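Local coordinates for DUF5063 domain-containing protein (PDB 3NRH) that is of unknown function but folds into a predominantly alpha-helical DUF5063 domain whose crystallographic assembly contains two copies of the chain, at residues V19-C24 with D125-F130; S36-T41 with S85-K90; P47-K52 with L151-K156; E114-I119 with V158-A163. One frame throughout, in Å; residues are numbered along the deposited sequence.

Contact 1. Residues V19-C24 with D125-F130; sequences VAAEFC and DFIFVF
Asp125 OD1, two residues ahead of the Ile127 that meets Ala20, Ala21 and Cys24, is gripped by two donors: the backbone N-H groups of Tyr70 and Val71, in the loop before helix 73-87. The carboxylate thereby ties its helix to that loop, while the side of the helix facing residues 19-24 is wholly apolar in its dealings.

There a single branched side chain does the work. Ile127 CG1 stands between its own backbone N and carbonyl carbon (chi1 61°), which spreads the two branches over different neighbours. The short branch, CG2, presses on the methyl of Ala20, with Ile127 CG2 to Ala20 CB 3.6 Å. The longer branch runs extended to CD1, and Ile127 CD1 arrives 3.6 Å from Cys24 SG. That same methyl group also reaches the backbone of the facing helix, with Ile127 CD1 to Ala21 CA 3.8 Å.

The small residues opposite, two alanines and a cysteine, allow this closeness and let the isoleucine come right down to the main chain. Ala20 and Cys24 are one turn apart, joined by the helical bond from Cys24 N to Ala20 O (3.0 Å), so their side chains point the same way. Tyr120 and Ile123, a turn or two earlier on the isoleucine's helix, extend the contact by packing on Cys24.

The short segment axes approach to 9.9 Å at 118° between their N-to-C directions, a steep crossing of helices 11-28 and 112-131 through small residues, one of the helix-helix packings of this predominantly helical domain.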
loop_
_atom_site.group_PDB
_atom_site.type_symbol
_atom_site.label_atom_id
_atom_site.label_comp_id
_atom_site.label_asym_id
_atom_site.label_seq_id
_atom_site.Cartn_x
_atom_site.Cartn_y
_atom_site.Cartn_z
ATOM N N VAL A 19 -8.230 11.338 -3.707
ATOM C CA VAL A 19 -8.003 10.377 -2.630
ATOM C C VAL A 19 -7.593 11.087 -1.340
ATOM O O VAL A 19 -7.935 10.639 -0.247
ATOM C CB VAL A 19 -6.931 9.322 -3.010
ATOM C CG1 VAL A 19 -5.605 9.996 -3.292
ATOM C CG2 VAL A 19 -6.799 8.286 -1.888
ATOM N N ALA A 20 -6.863 12.193 -1.470
ATOM C CA ALA A 20 -6.432 12.953 -0.298
ATOM C C ALA A 20 -7.661 13.458 0.467
ATOM O O ALA A 20 -7.720 13.384 1.695
ATOM C CB ALA A 20 -5.554 14.128 -0.726
ATOM N N ALA A 21 -8.647 13.967 -0.265
ATOM C CA ALA A 21 -9.867 14.468 0.359
ATOM C C ALA A 21 -10.650 13.319 0.994
ATOM O O ALA A 21 -11.203 13.461 2.088
ATOM C CB ALA A 21 -10.734 15.193 -0.681
ATOM N N GLU A 22 -10.705 12.182 0.305
ATOM C CA GLU A 22 -11.415 11.021 0.836
ATOM C C GLU A 22 -10.743 10.561 2.126
ATOM O O GLU A 22 -11.415 10.174 3.082
ATOM C CB GLU A 22 -11.412 9.877 -0.186
ATOM C CG GLU A 22 -12.086 10.232 -1.509
ATOM C CD GLU A 22 -13.588 10.036 -1.488
ATOM O OE1 GLU A 22 -14.245 10.504 -0.534
ATOM O OE2 GLU A 22 -14.114 9.416 -2.439
ATOM N N PHE A 23 -9.414 10.602 2.144
ATOM C CA PHE A 23 -8.638 10.201 3.319
ATOM C C PHE A 23 -8.928 11.136 4.499
ATOM O O PHE A 23 -9.237 10.686 5.603
ATOM C CB PHE A 23 -7.136 10.240 2.988
ATOM C CG PHE A 23 -6.237 10.069 4.189
ATOM C CD1 PHE A 23 -6.101 8.826 4.805
ATOM C CD2 PHE A 23 -5.512 11.150 4.688
ATOM C CE1 PHE A 23 -5.248 8.661 5.906
ATOM C CE2 PHE A 23 -4.657 10.998 5.787
ATOM C CZ PHE A 23 -4.525 9.750 6.395
ATOM N N CYS A 24 -8.831 12.442 4.269
ATOM C CA CYS A 24 -9.088 13.395 5.342
ATOM C C CYS A 24 -10.526 13.289 5.842
ATOM O O CYS A 24 -10.767 13.324 7.046
ATOM C CB CYS A 24 -8.792 14.821 4.876
ATOM S SG CYS A 24 -7.028 15.136 4.613
ATOM N N ASP A 125 -3.490 20.007 5.201
ATOM C CA ASP A 125 -2.979 21.348 4.917
ATOM C C ASP A 125 -2.947 21.581 3.413
ATOM O O ASP A 125 -3.268 22.671 2.930
ATOM C CB ASP A 125 -1.573 21.537 5.499
ATOM C CG ASP A 125 -1.589 21.810 6.994
ATOM O OD1 ASP A 125 -2.681 22.053 7.551
ATOM O OD2 ASP A 125 -0.502 21.794 7.614
ATOM N N PHE A 126 -2.570 20.540 2.676
ATOM C CA PHE A 126 -2.501 20.618 1.227
ATOM C C PHE A 126 -3.868 20.813 0.550
ATOM O O PHE A 126 -4.052 21.757 -0.217
ATOM C CB PHE A 126 -1.840 19.356 0.665
ATOM C CG PHE A 126 -2.064 19.167 -0.805
ATOM C CD1 PHE A 126 -1.595 20.104 -1.722
ATOM C CD2 PHE A 126 -2.788 18.076 -1.274
ATOM C CE1 PHE A 126 -1.847 19.955 -3.088
ATOM C CE2 PHE A 126 -3.046 17.917 -2.637
ATOM C CZ PHE A 126 -2.573 18.861 -3.544
ATOM N N ILE A 127 -4.824 19.930 0.826
ATOM C CA ILE A 127 -6.125 20.044 0.169
ATOM C C ILE A 127 -6.926 21.281 0.556
ATOM O O ILE A 127 -7.717 21.784 -0.247
ATOM C CB ILE A 127 -6.998 18.788 0.379
ATOM C CG1 ILE A 127 -7.279 18.570 1.864
ATOM C CG2 ILE A 127 -6.310 17.580 -0.256
ATOM C CD1 ILE A 127 -8.246 17.426 2.133
ATOM N N PHE A 128 -6.724 21.776 1.773
ATOM C CA PHE A 128 -7.424 22.985 2.198
ATOM C C PHE A 128 -7.000 24.132 1.282
ATOM O O PHE A 128 -7.837 24.813 0.674
ATOM C CB PHE A 128 -7.080 23.335 3.648
ATOM C CG PHE A 128 -7.625 24.669 4.090
ATOM C CD1 PHE A 128 -8.981 24.956 3.966
ATOM C CD2 PHE A 128 -6.780 25.640 4.621
ATOM C CE1 PHE A 128 -9.491 26.197 4.366
ATOM C CE2 PHE A 128 -7.277 26.880 5.023
ATOM C CZ PHE A 128 -8.637 27.157 4.894
ATOM N N VAL A 129 -5.688 24.322 1.169
ATOM C CA VAL A 129 -5.127 25.380 0.339
ATOM C C VAL A 129 -5.487 25.202 -1.125
ATOM O O VAL A 129 -5.807 26.165 -1.815
ATOM C CB VAL A 129 -3.586 25.422 0.463
ATOM C CG1 VAL A 129 -3.006 26.445 -0.509
ATOM C CG2 VAL A 129 -3.201 25.770 1.883
ATOM N N PHE A 130 -5.435 23.964 -1.602
ATOM C CA PHE A 130 -5.742 23.693 -2.998
ATOM C C PHE A 130 -7.128 24.196 -3.367
ATOM O O PHE A 130 -7.346 24.697 -4.471
ATOM C CB PHE A 130 -5.659 22.196 -3.274
ATOM C CG PHE A 130 -5.330 21.867 -4.695
ATOM C CD1 PHE A 130 -4.048 22.082 -5.193
ATOM C CD2 PHE A 130 -6.296 21.334 -5.537
ATOM C CE1 PHE A 130 -3.733 21.766 -6.513
ATOM C CE2 PHE A 130 -5.991 21.016 -6.864
ATOM C CZ PHE A 130 -4.709 21.231 -7.349
#

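Contact 2. Residues S36-T41 with S85-K90; sequences STFVDT and SILAEK
The C-terminal end of helix 73-87 rests on the first turns of helix 35-54, and Phe38 is the residue on which most of this helix-end contact turns. Ile86 CG2 approaches where the ring joins its stem: Phe38 CB and Phe38 CG are each 4.1 Å from Ile86 CG2, the two side chains crossing at a slant. Phe38 CG lies opposite the backbone N (chi1 178°), which carries the ring outward past Ile86 to its neighbour. There Phe38 CE2 is 4.3 Å from Leu87 CG.

Leu87 divides itself between two partners. Its branch point meets the ring, while Leu87 CD2 turns to Val39, 4.3 Å from Val39 CG2. All these distances are relaxed van der Waals spacings, and no hydrogen bond spans the two segments. Leu116 and Phe26 lie against the Phe38 ring as well, the plane of Phe26 only about 15° from it.

Polar bonds lie to the side of this apolar patch. Thr37 O accepts from both Thr41 N and Thr41 OG1, the latter at 2.9 Å, the two donors reaching it from opposite faces of the carbonyl plane. Ala88 has a positive phi and takes the chain out of the helix; Lys90 N then bonds back to Leu87 O at 2.9 Å. Arg35, just ahead of the first segment, ties down this turn by binding Ile86 O through NE and forming a salt bridge from NH2 to Glu89.

Aromatic and aliphatic side chains thus pack at a helix C-terminus, near the end of helix 73-87, before the chain enters strand 92-94 of the helical domain.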
loop_
_atom_site.group_PDB
_atom_site.type_symbol
_atom_site.label_atom_id
_atom_site.label_comp_id
_atom_site.label_asym_id
_atom_site.label_seq_id
_atom_site.Cartn_x
_atom_site.Cartn_y
_atom_site.Cartn_z
ATOM N N SER A 36 -13.972 -2.309 13.209
ATOM C CA SER A 36 -13.845 -3.194 12.055
ATOM C C SER A 36 -13.958 -2.408 10.753
ATOM O O SER A 36 -13.160 -2.594 9.833
ATOM C CB SER A 36 -14.911 -4.297 12.096
ATOM O OG SER A 36 -16.222 -3.756 12.138
ATOM N N THR A 37 -14.943 -1.521 10.688
ATOM C CA THR A 37 -15.156 -0.704 9.501
ATOM C C THR A 37 -13.988 0.257 9.300
ATOM O O THR A 37 -13.539 0.480 8.174
ATOM C CB THR A 37 -16.461 0.103 9.617
ATOM O OG1 THR A 37 -17.552 -0.797 9.844
ATOM C CG2 THR A 37 -16.720 0.882 8.336
ATOM N N PHE A 38 -13.498 0.823 10.399
ATOM C CA PHE A 38 -12.377 1.752 10.347
ATOM C C PHE A 38 -11.132 1.070 9.786
ATOM O O PHE A 38 -10.489 1.578 8.865
ATOM C CB PHE A 38 -12.055 2.288 11.744
ATOM C CG PHE A 38 -10.886 3.224 11.766
ATOM C CD1 PHE A 38 -11.015 4.527 11.299
ATOM C CD2 PHE A 38 -9.642 2.791 12.209
ATOM C CE1 PHE A 38 -9.918 5.387 11.271
ATOM C CE2 PHE A 38 -8.539 3.642 12.184
ATOM C CZ PHE A 38 -8.678 4.942 11.713
ATOM N N VAL A 39 -10.791 -0.081 10.355
ATOM C CA VAL A 39 -9.614 -0.816 9.921
ATOM C C VAL A 39 -9.707 -1.272 8.468
ATOM O O VAL A 39 -8.772 -1.070 7.693
ATOM C CB VAL A 39 -9.366 -2.040 10.831
ATOM C CG1 VAL A 39 -8.248 -2.910 10.258
ATOM C CG2 VAL A 39 -8.988 -1.563 12.229
ATOM N N ASP A 40 -10.829 -1.882 8.097
ATOM C CA ASP A 40 -11.010 -2.364 6.728
ATOM C C ASP A 40 -10.879 -1.261 5.683
ATOM O O ASP A 40 -10.242 -1.454 4.643
ATOM C CB ASP A 40 -12.384 -3.024 6.554
ATOM C CG ASP A 40 -12.508 -4.328 7.310
ATOM O OD1 ASP A 40 -11.469 -4.985 7.528
ATOM O OD2 ASP A 40 -13.644 -4.705 7.670
ATOM N N THR A 41 -11.489 -0.111 5.953
ATOM C CA THR A 41 -11.454 1.000 5.008
ATOM C C THR A 41 -10.098 1.687 4.906
ATOM O O THR A 41 -9.670 2.065 3.811
ATOM C CB THR A 41 -12.501 2.059 5.359
ATOM O OG1 THR A 41 -13.790 1.441 5.429
ATOM C CG2 THR A 41 -12.522 3.151 4.295
ATOM N N SER A 85 -9.097 6.276 20.535
ATOM C CA SER A 85 -10.267 5.678 21.181
ATOM C C SER A 85 -10.890 4.569 20.334
ATOM O O SER A 85 -11.350 3.555 20.864
ATOM C CB SER A 85 -11.323 6.749 21.475
ATOM O OG SER A 85 -10.815 7.726 22.367
ATOM N N ILE A 86 -10.904 4.761 19.019
ATOM C CA ILE A 86 -11.461 3.770 18.104
ATOM C C ILE A 86 -10.632 2.494 18.123
ATOM O O ILE A 86 -11.176 1.388 18.181
ATOM C CB ILE A 86 -11.487 4.295 16.640
ATOM C CG1 ILE A 86 -12.269 5.607 16.547
ATOM C CG2 ILE A 86 -12.098 3.245 15.720
ATOM C CD1 ILE A 86 -13.742 5.481 16.881
ATOM N N LEU A 87 -9.312 2.653 18.071
ATOM C CA LEU A 87 -8.387 1.521 18.063
ATOM C C LEU A 87 -8.196 0.852 19.425
ATOM O O LEU A 87 -7.961 -0.345 19.495
ATOM C CB LEU A 87 -7.029 1.965 17.498
ATOM C CG LEU A 87 -7.000 2.195 15.985
ATOM C CD1 LEU A 87 -5.694 2.859 15.603
ATOM C CD2 LEU A 87 -7.148 0.854 15.275
ATOM N N ALA A 88 -8.310 1.628 20.496
ATOM C CA ALA A 88 -8.152 1.122 21.864
ATOM C C ALA A 88 -6.805 0.420 22.025
ATOM O O ALA A 88 -5.789 0.943 21.604
ATOM C CB ALA A 88 -9.288 0.165 22.203
ATOM N N GLU A 89 -6.788 -0.766 22.631
ATOM C CA GLU A 89 -5.539 -1.524 22.799
ATOM C C GLU A 89 -4.810 -1.846 21.482
ATOM O O GLU A 89 -3.633 -2.203 21.497
ATOM C CB GLU A 89 -5.799 -2.821 23.605
ATOM C CG GLU A 89 -7.269 -3.183 23.851
ATOM C CD GLU A 89 -7.932 -3.907 22.680
ATOM O OE1 GLU A 89 -7.333 -4.878 22.149
ATOM O OE2 GLU A 89 -9.062 -3.508 22.307
ATOM N N LYS A 90 -5.516 -1.716 20.357
ATOM C CA LYS A 90 -4.968 -1.966 19.002
ATOM C C LYS A 90 -4.088 -0.836 18.488
ATOM O O LYS A 90 -3.396 -0.970 17.477
ATOM C CB LYS A 90 -6.106 -2.098 17.990
ATOM C CG LYS A 90 -6.234 -3.425 17.337
ATOM C CD LYS A 90 -6.809 -4.404 18.323
ATOM C CE LYS A 90 -5.890 -5.570 18.694
ATOM N NZ LYS A 90 -6.807 -6.688 19.060
#

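Contact 3. Residues P47-K52 with L151-K156; sequences PLLYLK and LLWGQK
Trp153, the last residue of a wider pi-type turn at 151-153, is the first of residues 151-156 to meet the other helix, at Leu49. Its chi1 of 136° is away from the usual staggered values, and the indole reaches Leu49 with the CZ2 corner of its six-membered ring, Trp153 CZ2 to Leu49 CG 4.4 Å. The approach is oblique. Ile119 and Ile123 of helix 112-131 also pack on the indole.

Gly154 follows and contributes backbone alone. Tyr50 comes to it edge-on: Gly154 O is 4.0 Å from Tyr50 CE1 and near the plane of the ring. The CA atoms of Tyr50 and Gly154 are 7.0 Å apart, the nearest pair between the segments. Tyr50 CG is anti to its backbone N (chi1 -173°), sending the phenol past the glycine to hydrogen-bond His165 ND1 of the second subunit.

Chemically, the two segments meet without a hydrogen bond, through loose apolar contact and a ring edge set against a carbonyl oxygen; the tyrosine hydroxyl spends its polarity on the dimer interface instead.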
loop_
_atom_site.group_PDB
_atom_site.type_symbol
_atom_site.label_atom_id
_atom_site.label_comp_id
_atom_site.label_asym_id
_atom_site.label_seq_id
_atom_site.Cartn_x
_atom_site.Cartn_y
_atom_site.Cartn_z
ATOM N N PRO A 47 -3.261 2.450 0.698
ATOM C CA PRO A 47 -2.470 2.063 -0.476
ATOM C C PRO A 47 -2.760 2.927 -1.699
ATOM O O PRO A 47 -1.872 3.184 -2.514
ATOM C CB PRO A 47 -2.837 0.590 -0.682
ATOM C CG PRO A 47 -4.220 0.481 -0.096
ATOM C CD PRO A 47 -4.126 1.342 1.149
ATOM N N LEU A 48 -4.002 3.380 -1.827
ATOM C CA LEU A 48 -4.362 4.224 -2.959
ATOM C C LEU A 48 -3.715 5.596 -2.793
ATOM O O LEU A 48 -3.259 6.197 -3.764
ATOM C CB LEU A 48 -5.883 4.371 -3.059
ATOM C CG LEU A 48 -6.385 5.179 -4.264
ATOM C CD1 LEU A 48 -5.861 4.586 -5.564
ATOM C CD2 LEU A 48 -7.898 5.193 -4.252
ATOM N N LEU A 49 -3.675 6.088 -1.558
ATOM C CA LEU A 49 -3.071 7.385 -1.279
ATOM C C LEU A 49 -1.573 7.329 -1.585
ATOM O O LEU A 49 -1.012 8.259 -2.174
ATOM C CB LEU A 49 -3.305 7.772 0.188
ATOM C CG LEU A 49 -2.764 9.119 0.683
ATOM C CD1 LEU A 49 -3.408 10.263 -0.084
ATOM C CD2 LEU A 49 -3.047 9.259 2.177
ATOM N N TYR A 50 -0.931 6.230 -1.200
ATOM C CA TYR A 50 0.496 6.062 -1.447
ATOM C C TYR A 50 0.763 6.026 -2.954
ATOM O O TYR A 50 1.674 6.689 -3.459
ATOM C CB TYR A 50 0.999 4.759 -0.815
ATOM C CG TYR A 50 2.500 4.608 -0.902
ATOM C CD1 TYR A 50 3.329 5.095 0.106
ATOM C CD2 TYR A 50 3.094 4.042 -2.029
ATOM C CE1 TYR A 50 4.721 5.029 -0.008
ATOM C CE2 TYR A 50 4.480 3.977 -2.157
ATOM C CZ TYR A 50 5.286 4.474 -1.144
ATOM O OH TYR A 50 6.653 4.441 -1.296
ATOM N N LEU A 51 -0.033 5.235 -3.664
ATOM C CA LEU A 51 0.114 5.106 -5.106
ATOM C C LEU A 51 -0.040 6.446 -5.822
ATOM O O LEU A 51 0.783 6.807 -6.659
ATOM C CB LEU A 51 -0.912 4.109 -5.640
ATOM C CG LEU A 51 -0.974 3.909 -7.155
ATOM C CD1 LEU A 51 0.377 3.478 -7.689
ATOM C CD2 LEU A 51 -2.042 2.858 -7.472
ATOM N N LYS A 52 -1.096 7.183 -5.500
ATOM C CA LYS A 52 -1.318 8.477 -6.139
ATOM C C LYS A 52 -0.214 9.483 -5.811
ATOM O O LYS A 52 0.171 10.291 -6.657
ATOM C CB LYS A 52 -2.697 9.027 -5.745
ATOM C CG LYS A 52 -3.857 8.192 -6.272
ATOM C CD LYS A 52 -3.765 8.016 -7.790
ATOM C CE LYS A 52 -4.769 7.003 -8.317
ATOM N NZ LYS A 52 -4.549 6.714 -9.766
ATOM N N LEU A 151 10.202 12.798 2.674
ATOM C CA LEU A 151 10.890 13.126 3.912
ATOM C C LEU A 151 10.283 12.459 5.135
ATOM O O LEU A 151 11.003 12.118 6.072
ATOM C CB LEU A 151 10.898 14.638 4.145
ATOM C CG LEU A 151 11.690 15.537 3.197
ATOM C CD1 LEU A 151 11.546 16.978 3.664
ATOM C CD2 LEU A 151 13.159 15.125 3.175
ATOM N N LEU A 152 8.967 12.264 5.149
ATOM C CA LEU A 152 8.377 11.669 6.338
ATOM C C LEU A 152 7.025 10.970 6.254
ATOM O O LEU A 152 6.895 9.849 6.745
ATOM C CB LEU A 152 8.315 12.728 7.443
ATOM C CG LEU A 152 8.001 12.241 8.859
ATOM C CD1 LEU A 152 9.076 11.258 9.313
ATOM C CD2 LEU A 152 7.936 13.432 9.811
ATOM N N TRP A 153 6.025 11.612 5.649
ATOM C CA TRP A 153 4.684 11.025 5.592
ATOM C C TRP A 153 4.601 9.669 4.891
ATOM O O TRP A 153 3.870 8.784 5.340
ATOM C CB TRP A 153 3.684 12.037 4.983
ATOM C CG TRP A 153 2.717 11.466 3.961
ATOM C CD1 TRP A 153 2.003 10.299 4.058
ATOM C CD2 TRP A 153 2.396 12.017 2.685
ATOM N NE1 TRP A 153 1.273 10.091 2.918
ATOM C CE2 TRP A 153 1.492 11.130 2.059
ATOM C CE3 TRP A 153 2.783 13.178 2.005
ATOM C CZ2 TRP A 153 0.976 11.365 0.789
ATOM C CZ3 TRP A 153 2.268 13.406 0.746
ATOM C CH2 TRP A 153 1.376 12.505 0.152
ATOM N N GLY A 154 5.334 9.508 3.794
ATOM C CA GLY A 154 5.314 8.245 3.077
ATOM C C GLY A 154 5.696 7.060 3.950
ATOM O O GLY A 154 5.053 6.010 3.894
ATOM N N GLN A 155 6.741 7.219 4.758
ATOM C CA GLN A 155 7.184 6.134 5.629
ATOM C C GLN A 155 6.146 5.864 6.717
ATOM O O GLN A 155 5.887 4.714 7.060
ATOM C CB GLN A 155 8.535 6.468 6.265
ATOM C CG GLN A 155 9.192 5.288 6.989
ATOM C CD GLN A 155 9.638 4.189 6.037
ATOM O OE1 GLN A 155 10.404 4.436 5.102
ATOM N NE2 GLN A 155 9.165 2.967 6.275
ATOM N N LYS A 156 5.549 6.922 7.255
ATOM C CA LYS A 156 4.534 6.755 8.287
ATOM C C LYS A 156 3.339 5.988 7.726
ATOM O O LYS A 156 2.735 5.174 8.420
ATOM C CB LYS A 156 4.079 8.114 8.818
ATOM C CG LYS A 156 5.143 8.840 9.628
ATOM C CD LYS A 156 4.650 10.194 10.100
ATOM C CE LYS A 156 5.718 10.933 10.902
ATOM N NZ LYS A 156 6.121 10.192 12.126
#

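Contact 4. Residues E114-I119 with V158-A163; sequences EDLADI and VNTMRA
Nonpolar and close side-chain contacts between Thr160 and the pair Asp115 and Leu116 form the heart of this crossing. Asp115 CB and Thr160 OG1 are modelled 2.9 Å apart, too short for easy packing, so the exact spacing is doubtful; the two side chains run alongside one another, pointing opposite ways. The methyl of the threonine meets leucine, with Thr160 CG2 to Leu116 CD2 3.7 Å. Thr160 CG2 is opposite the backbone N while OG1 lies beside it (chi1 -58°), which turns the methyl to Leu116 and sets the hydroxyl beside Asp115 CB. Ile119 CD1 skirts the hydroxyl more loosely, 4.5 Å from Thr160 OG1.

Direct hydrogen bonds run within each side or to outside residues, none between the two segments. Thr160 OG1 bonds to Lys156 O, one turn back on its own helix, so the hydroxyl is satisfied despite its burial. Asp115 OD2 pairs with Tyr93 OH. Asn159 OD1 takes Gln155 NE2 and also Arg162 NH2 at 2.9 Å, the arginine nitrogen sitting 42° out of the amide carbonyl plane.

Water supplies the polar link across the segments. One molecule donates to Asp115 OD1 at 2.7 Å and accepts from Asn159 ND2 at 3.0 Å, which probably helps to hold the amide's orientation and engages the second carboxylate oxygen.

The segment axes pass 9.9 Å apart at 145°, roughly antiparallel. Around them, Leu116 reaches Leu83 of helix 73-87, Tyr93 of strand 92-94 touches Asn159, Arg162 and Ala163, and the outer side of helix 135-169 packs Met161 on Tyr50 of the second subunit.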
loop_
_atom_site.group_PDB
_atom_site.type_symbol
_atom_site.label_atom_id
_atom_site.label_comp_id
_atom_site.label_asym_id
_atom_site.label_seq_id
_atom_site.Cartn_x
_atom_site.Cartn_y
_atom_site.Cartn_z
ATOM N N GLU A 114 -1.233 8.252 16.184
ATOM C CA GLU A 114 -0.291 9.343 15.990
ATOM C C GLU A 114 0.196 9.378 14.550
ATOM O O GLU A 114 0.326 10.453 13.967
ATOM C CB GLU A 114 0.900 9.209 16.943
ATOM C CG GLU A 114 1.731 10.475 17.036
ATOM C CD GLU A 114 2.872 10.358 18.027
ATOM O OE1 GLU A 114 2.644 9.832 19.137
ATOM O OE2 GLU A 114 3.991 10.806 17.700
ATOM N N ASP A 115 0.472 8.206 13.980
ATOM C CA ASP A 115 0.917 8.125 12.590
ATOM C C ASP A 115 -0.143 8.725 11.670
ATOM O O ASP A 115 0.166 9.539 10.793
ATOM C CB ASP A 115 1.144 6.671 12.155
ATOM C CG ASP A 115 2.381 6.052 12.774
ATOM O OD1 ASP A 115 3.467 6.660 12.681
ATOM O OD2 ASP A 115 2.269 4.942 13.339
ATOM N N LEU A 116 -1.392 8.306 11.859
ATOM C CA LEU A 116 -2.481 8.803 11.028
ATOM C C LEU A 116 -2.673 10.307 11.178
ATOM O O LEU A 116 -2.868 11.009 10.187
ATOM C CB LEU A 116 -3.784 8.064 11.348
ATOM C CG LEU A 116 -3.783 6.580 10.974
ATOM C CD1 LEU A 116 -5.082 5.923 11.443
ATOM C CD2 LEU A 116 -3.619 6.431 9.466
ATOM N N ALA A 117 -2.611 10.807 12.411
ATOM C CA ALA A 117 -2.771 12.238 12.638
ATOM C C ALA A 117 -1.622 13.001 11.975
ATOM O O ALA A 117 -1.825 14.084 11.422
ATOM C CB ALA A 117 -2.822 12.532 14.141
ATOM N N ASP A 118 -0.416 12.434 12.018
ATOM C CA ASP A 118 0.740 13.074 11.391
ATOM C C ASP A 118 0.562 13.160 9.877
ATOM O O ASP A 118 0.828 14.198 9.274
ATOM C CB ASP A 118 2.034 12.307 11.699
ATOM C CG ASP A 118 2.531 12.537 13.113
ATOM O OD1 ASP A 118 1.998 13.431 13.804
ATOM O OD2 ASP A 118 3.469 11.825 13.532
ATOM N N ILE A 119 0.121 12.065 9.260
ATOM C CA ILE A 119 -0.089 12.045 7.811
ATOM C C ILE A 119 -1.183 13.061 7.479
ATOM O O ILE A 119 -1.060 13.841 6.532
ATOM C CB ILE A 119 -0.513 10.633 7.342
ATOM C CG1 ILE A 119 0.619 9.639 7.629
ATOM C CG2 ILE A 119 -0.861 10.644 5.856
ATOM C CD1 ILE A 119 0.219 8.187 7.412
ATOM N N VAL A 158 3.325 3.679 5.189
ATOM C CA VAL A 158 3.621 2.255 5.054
ATOM C C VAL A 158 3.728 1.557 6.414
ATOM O O VAL A 158 3.309 0.405 6.559
ATOM C CB VAL A 158 4.907 2.013 4.231
ATOM C CG1 VAL A 158 4.683 2.456 2.790
ATOM C CG2 VAL A 158 6.071 2.763 4.833
ATOM N N ASN A 159 4.274 2.250 7.410
ATOM C CA ASN A 159 4.392 1.673 8.751
ATOM C C ASN A 159 2.998 1.429 9.318
ATOM O O ASN A 159 2.733 0.392 9.928
ATOM C CB ASN A 159 5.151 2.608 9.700
ATOM C CG ASN A 159 6.624 2.724 9.365
ATOM O OD1 ASN A 159 7.186 1.883 8.666
ATOM N ND2 ASN A 159 7.264 3.768 9.881
ATOM N N THR A 160 2.104 2.389 9.105
ATOM C CA THR A 160 0.736 2.281 9.599
ATOM C C THR A 160 -0.015 1.164 8.888
ATOM O O THR A 160 -0.818 0.460 9.498
ATOM C CB THR A 160 -0.030 3.605 9.408
ATOM O OG1 THR A 160 0.660 4.653 10.097
ATOM C CG2 THR A 160 -1.441 3.492 9.964
HETATM N N MSE A 161 0.240 1.010 7.593
HETATM C CA MSE A 161 -0.404 -0.045 6.822
HETATM C C MSE A 161 -0.024 -1.404 7.390
HETATM O O MSE A 161 -0.862 -2.302 7.496
HETATM C CB MSE A 161 0.033 0.013 5.362
HETATM C CG MSE A 161 -0.883 0.800 4.469
HETATM SE SE MSE A 161 -0.327 0.593 2.634
HETATM C CE MSE A 161 -1.117 -1.123 2.288
ATOM N N ARG A 162 1.250 -1.551 7.747
ATOM C CA ARG A 162 1.741 -2.808 8.301
ATOM C C ARG A 162 1.055 -3.066 9.635
ATOM O O ARG A 162 0.581 -4.173 9.902
ATOM C CB ARG A 162 3.255 -2.756 8.527
ATOM C CG ARG A 162 3.845 -4.118 8.892
ATOM C CD ARG A 162 5.067 -4.028 9.806
ATOM N NE ARG A 162 6.070 -3.071 9.345
ATOM C CZ ARG A 162 6.114 -1.796 9.722
ATOM N NH1 ARG A 162 5.211 -1.314 10.572
ATOM N NH2 ARG A 162 7.064 -1.000 9.250
ATOM N N ALA A 163 1.009 -2.039 10.473
ATOM C CA ALA A 163 0.377 -2.158 11.779
ATOM C C ALA A 163 -1.093 -2.542 11.633
ATOM O O ALA A 163 -1.552 -3.500 12.257
ATOM C CB ALA A 163 0.503 -0.848 12.542
HETATM O O HOH W 1 5.683 5.333 11.947
#

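Overall arrangement
Four crossings tie the five helices of this single DUF5063 domain together. Contact 1 joins helices 11-28 and 112-131; contact 2, nested inside its loop, joins 35-54 to the end of 73-87. Contacts 1 and 4 share helix 112-131, contacts 2 and 3 helix 35-54, and contacts 3 and 4 helix 135-169, with centres about 9 Å apart. Contacts 1 and 2 lie farthest apart, centres about 22 Å, yet each touches contact 4, through Phe23 on Ile119 and Phe38 on Leu116. Contact 1 also touches contact 3 through Val19 and Phe23. Segments remote in sequence thus interleave in one continuous core, of which helices 35-54 and 135-169 both face the second subunit.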